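Local coordinates for fucoxanthin chlorophyll a/c-binding protein Lhcq3 (PDB 6L4U), which probably harvests light for photosynthesis as an antenna protein of the light-harvesting complex family, carrying chlorophylls a and c and carotenoids, at residues V72-T77 with R176-A181. Numbering follows the deposited sequence.
With CLA (chlorophyll a), chain B.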
loop_
_atom_site.group_PDB
_atom_site.type_symbol
_atom_site.label_atom_id
_atom_site.label_comp_id
_atom_site.label_asym_id
_atom_site.label_seq_id
_atom_site.Cartn_x
_atom_site.Cartn_y
_atom_site.Cartn_z
ATOM N N VAL X 72 -34.413 -8.852 -75.416
ATOM C CA VAL X 72 -34.252 -10.085 -74.656
ATOM C C VAL X 72 -35.348 -11.082 -75.013
ATOM O O VAL X 72 -35.077 -12.269 -75.224
ATOM C CB VAL X 72 -34.220 -9.764 -73.147
ATOM C CG1 VAL X 72 -34.545 -10.983 -72.306
ATOM C CG2 VAL X 72 -32.864 -9.215 -72.760
ATOM N N ALA X 73 -36.588 -10.609 -75.140
ATOM C CA ALA X 73 -37.708 -11.487 -75.451
ATOM C C ALA X 73 -37.704 -11.984 -76.886
ATOM O O ALA X 73 -38.177 -13.098 -77.130
ATOM C CB ALA X 73 -39.028 -10.779 -75.192
ATOM N N MET X 74 -37.225 -11.177 -77.838
ATOM C CA MET X 74 -37.086 -11.657 -79.208
ATOM C C MET X 74 -36.067 -12.782 -79.285
ATOM O O MET X 74 -36.258 -13.751 -80.025
ATOM C CB MET X 74 -36.684 -10.517 -80.136
ATOM C CG MET X 74 -37.741 -9.467 -80.379
ATOM S SD MET X 74 -37.210 -8.245 -81.587
ATOM C CE MET X 74 -36.734 -6.898 -80.519
ATOM N N LEU X 75 -34.989 -12.680 -78.507
ATOM C CA LEU X 75 -34.082 -13.805 -78.353
ATOM C C LEU X 75 -34.711 -14.932 -77.550
ATOM O O LEU X 75 -34.287 -16.081 -77.679
ATOM C CB LEU X 75 -32.790 -13.359 -77.671
ATOM C CG LEU X 75 -31.906 -12.344 -78.392
ATOM C CD1 LEU X 75 -30.739 -11.960 -77.506
ATOM C CD2 LEU X 75 -31.422 -12.881 -79.718
ATOM N N ALA X 76 -35.717 -14.630 -76.732
ATOM C CA ALA X 76 -36.317 -15.656 -75.893
ATOM C C ALA X 76 -37.439 -16.390 -76.610
ATOM O O ALA X 76 -37.604 -17.600 -76.424
ATOM C CB ALA X 76 -36.831 -15.043 -74.595
ATOM N N THR X 77 -38.229 -15.667 -77.405
ATOM C CA THR X 77 -39.258 -16.308 -78.213
ATOM C C THR X 77 -38.636 -17.225 -79.256
ATOM O O THR X 77 -39.098 -18.353 -79.459
ATOM C CB THR X 77 -40.119 -15.240 -78.886
ATOM O OG1 THR X 77 -40.723 -14.417 -77.884
ATOM C CG2 THR X 77 -41.200 -15.871 -79.735
ATOM N N ARG X 176 -42.462 -5.628 -78.662
ATOM C CA ARG X 176 -43.753 -5.660 -77.978
ATOM C C ARG X 176 -44.474 -6.982 -78.201
ATOM O O ARG X 176 -45.150 -7.488 -77.301
ATOM C CB ARG X 176 -44.645 -4.520 -78.464
ATOM C CG ARG X 176 -44.248 -3.118 -78.075
ATOM C CD ARG X 176 -44.930 -2.166 -79.037
ATOM N NE ARG X 176 -44.338 -0.840 -79.071
ATOM C CZ ARG X 176 -44.945 0.276 -78.679
ATOM N NH1 ARG X 176 -46.195 0.263 -78.167
ATOM N NH2 ARG X 176 -44.279 1.418 -78.776
ATOM N N LEU X 177 -44.340 -7.555 -79.397
ATOM C CA LEU X 177 -45.037 -8.798 -79.698
ATOM C C LEU X 177 -44.319 -9.993 -79.087
ATOM O O LEU X 177 -44.966 -10.933 -78.609
ATOM C CB LEU X 177 -45.171 -8.961 -81.211
ATOM C CG LEU X 177 -45.881 -10.211 -81.726
ATOM C CD1 LEU X 177 -47.254 -10.334 -81.100
ATOM C CD2 LEU X 177 -45.982 -10.169 -83.238
ATOM N N ALA X 178 -42.988 -9.977 -79.089
ATOM C CA ALA X 178 -42.240 -11.093 -78.531
ATOM C C ALA X 178 -42.322 -11.152 -77.013
ATOM O O ALA X 178 -42.178 -12.236 -76.447
ATOM C CB ALA X 178 -40.781 -11.027 -78.966
ATOM N N MET X 179 -42.548 -10.017 -76.346
ATOM C CA MET X 179 -42.733 -10.024 -74.900
ATOM C C MET X 179 -44.050 -10.671 -74.503
ATOM O O MET X 179 -44.117 -11.356 -73.478
ATOM C CB MET X 179 -42.658 -8.600 -74.352
ATOM C CG MET X 179 -41.247 -8.147 -74.078
ATOM S SD MET X 179 -40.940 -6.433 -74.468
ATOM C CE MET X 179 -41.812 -5.711 -73.130
ATOM N N ILE X 180 -45.096 -10.465 -75.300
ATOM C CA ILE X 180 -46.335 -11.212 -75.123
ATOM C C ILE X 180 -46.117 -12.682 -75.458
ATOM O O ILE X 180 -46.692 -13.573 -74.820
ATOM C CB ILE X 180 -47.438 -10.581 -75.988
ATOM C CG1 ILE X 180 -47.555 -9.097 -75.670
ATOM C CG2 ILE X 180 -48.773 -11.255 -75.767
ATOM C CD1 ILE X 180 -48.521 -8.383 -76.543
ATOM N N ALA X 181 -45.248 -12.955 -76.434
ATOM C CA ALA X 181 -45.055 -14.315 -76.924
ATOM C C ALA X 181 -44.327 -15.182 -75.906
ATOM O O ALA X 181 -44.727 -16.325 -75.659
ATOM C CB ALA X 181 -44.292 -14.284 -78.244
HETATM MG MG CLA B . -44.604 -0.269 -74.199
HETATM C CHA CLA B . -45.430 2.828 -75.454
HETATM C CHB CLA B . -42.621 1.273 -71.935
HETATM C CHC CLA B . -44.204 -3.246 -72.741
HETATM C CHD CLA B . -47.197 -1.733 -76.388
HETATM N NA CLA B . -44.144 1.692 -73.728
HETATM C C1A CLA B . -44.488 2.785 -74.287
HETATM C C2A CLA B . -43.898 4.038 -73.718
HETATM C C3A CLA B . -42.951 3.496 -72.681
HETATM C C4A CLA B . -43.264 2.049 -72.795
HETATM C CMA CLA B . -41.509 3.735 -73.105
HETATM C CAA CLA B . -45.091 4.582 -72.911
HETATM C CBA CLA B . -44.856 5.622 -71.819
HETATM C CGA CLA B . -44.906 5.046 -70.414
HETATM O O1A CLA B . -44.475 5.684 -69.482
HETATM O O2A CLA B . -45.373 3.704 -70.124
HETATM N NB CLA B . -43.547 -0.888 -72.574
HETATM C C1B CLA B . -42.758 -0.172 -71.789
HETATM C C2B CLA B . -42.099 -0.922 -70.693
HETATM C C3B CLA B . -42.598 -2.289 -70.945
HETATM C C4B CLA B . -43.475 -2.133 -72.130
HETATM C CMB CLA B . -41.168 -0.421 -69.628
HETATM C CAB CLA B . -42.319 -3.545 -70.219
HETATM C CBB CLA B . -41.096 -3.986 -70.080
HETATM N NC CLA B . -45.552 -2.073 -74.481
HETATM C C1C CLA B . -45.167 -3.186 -73.844
HETATM C C2C CLA B . -45.799 -4.440 -74.320
HETATM C C3C CLA B . -46.682 -3.973 -75.396
HETATM C C4C CLA B . -46.449 -2.512 -75.394
HETATM C CMC CLA B . -45.601 -5.848 -73.850
HETATM C CAC CLA B . -47.605 -4.776 -76.270
HETATM C CBC CLA B . -48.917 -4.801 -75.518
HETATM N ND CLA B . -46.038 0.297 -75.515
HETATM C C1D CLA B . -46.908 -0.307 -76.475
HETATM C C2D CLA B . -47.436 0.589 -77.519
HETATM C C3D CLA B . -46.840 1.874 -77.069
HETATM C C4D CLA B . -46.067 1.607 -75.953
HETATM C CMD CLA B . -48.376 0.448 -78.681
HETATM C CAD CLA B . -46.719 3.318 -77.365
HETATM O OBD CLA B . -47.294 3.928 -78.335
HETATM C CBD CLA B . -45.813 3.935 -76.378
HETATM C CGD CLA B . -44.599 4.419 -77.098
HETATM O O1D CLA B . -43.768 3.639 -77.524
HETATM O O2D CLA B . -44.381 5.840 -77.248
HETATM C CED CLA B . -43.054 6.302 -77.458
HETATM C C1 CLA B . -44.608 2.993 -69.153
HETATM C C2 CLA B . -44.841 1.504 -69.212
HETATM C C3 CLA B . -44.580 0.715 -68.158
HETATM C C4 CLA B . -44.027 1.289 -66.882
HETATM C C5 CLA B . -44.843 -0.767 -68.280
HETATM C C6 CLA B . -44.485 -1.569 -67.037
HETATM C C7 CLA B . -45.481 -2.692 -66.769
HETATM C C8 CLA B . -46.779 -2.212 -66.131
HETATM C C9 CLA B . -46.523 -1.271 -64.961
HETATM C C10 CLA B . -47.573 -3.422 -65.660
HETATM C C11 CLA B . -47.964 -4.299 -66.838
HETATM C C12 CLA B . -48.547 -5.631 -66.392
HETATM C C13 CLA B . -49.474 -6.158 -67.479
HETATM C C14 CLA B . -50.924 -5.798 -67.181
HETATM C C15 CLA B . -49.300 -7.664 -67.636
HETATM C C16 CLA B . -49.801 -8.108 -69.003
HETATM C C17 CLA B . -49.101 -9.372 -69.492
HETATM C C18 CLA B . -48.784 -9.274 -70.982
HETATM C C19 CLA B . -50.028 -8.982 -71.809
HETATM C C20 CLA B . -48.096 -10.531 -71.492
#
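Ala178 and Ala73 meet methyl to methyl where helix 56-85 passes helix 161-190, and with side chains this short the local axes come within 7.9 Å at an angle of 53°. CB of Ala73 also rests against CG of Met179, 3.6 Å away, although the CB of Met179 points away from helix 56-85. Beyond CG the Met179 chain, bent at chi2 and again at chi3 (73°), brings its CE to 3.5 Å from CHC of the chlorophyll a. CG of Met74 also lies 3.7 Å from CB of Ala178, and the Met74 side chain comes within about 4 Å of a bound fucoxanthin and of another chlorophyll a. Thr77 supplies the polar group: with OG1 beside its backbone N (chi1 -59°), the hydroxyl stands 3.0 Å from O of Ala178 and equally near O of Ala73, one turn back in its own helix. Its CG2 packs on CB of Ala181. Farther out, Arg176 runs extended along the chlorophyll macrocycle, but its modelled guanidinium runs into the ring, so the detail at its tip is doubtful. The seam is thus nearly all apolar, its one hydroxyl set among backbone carbonyls: alanines and a threonine allow the close approach while Met179 and Met74 also reach pigments, consistent with the crossed central helices of light-harvesting proteins.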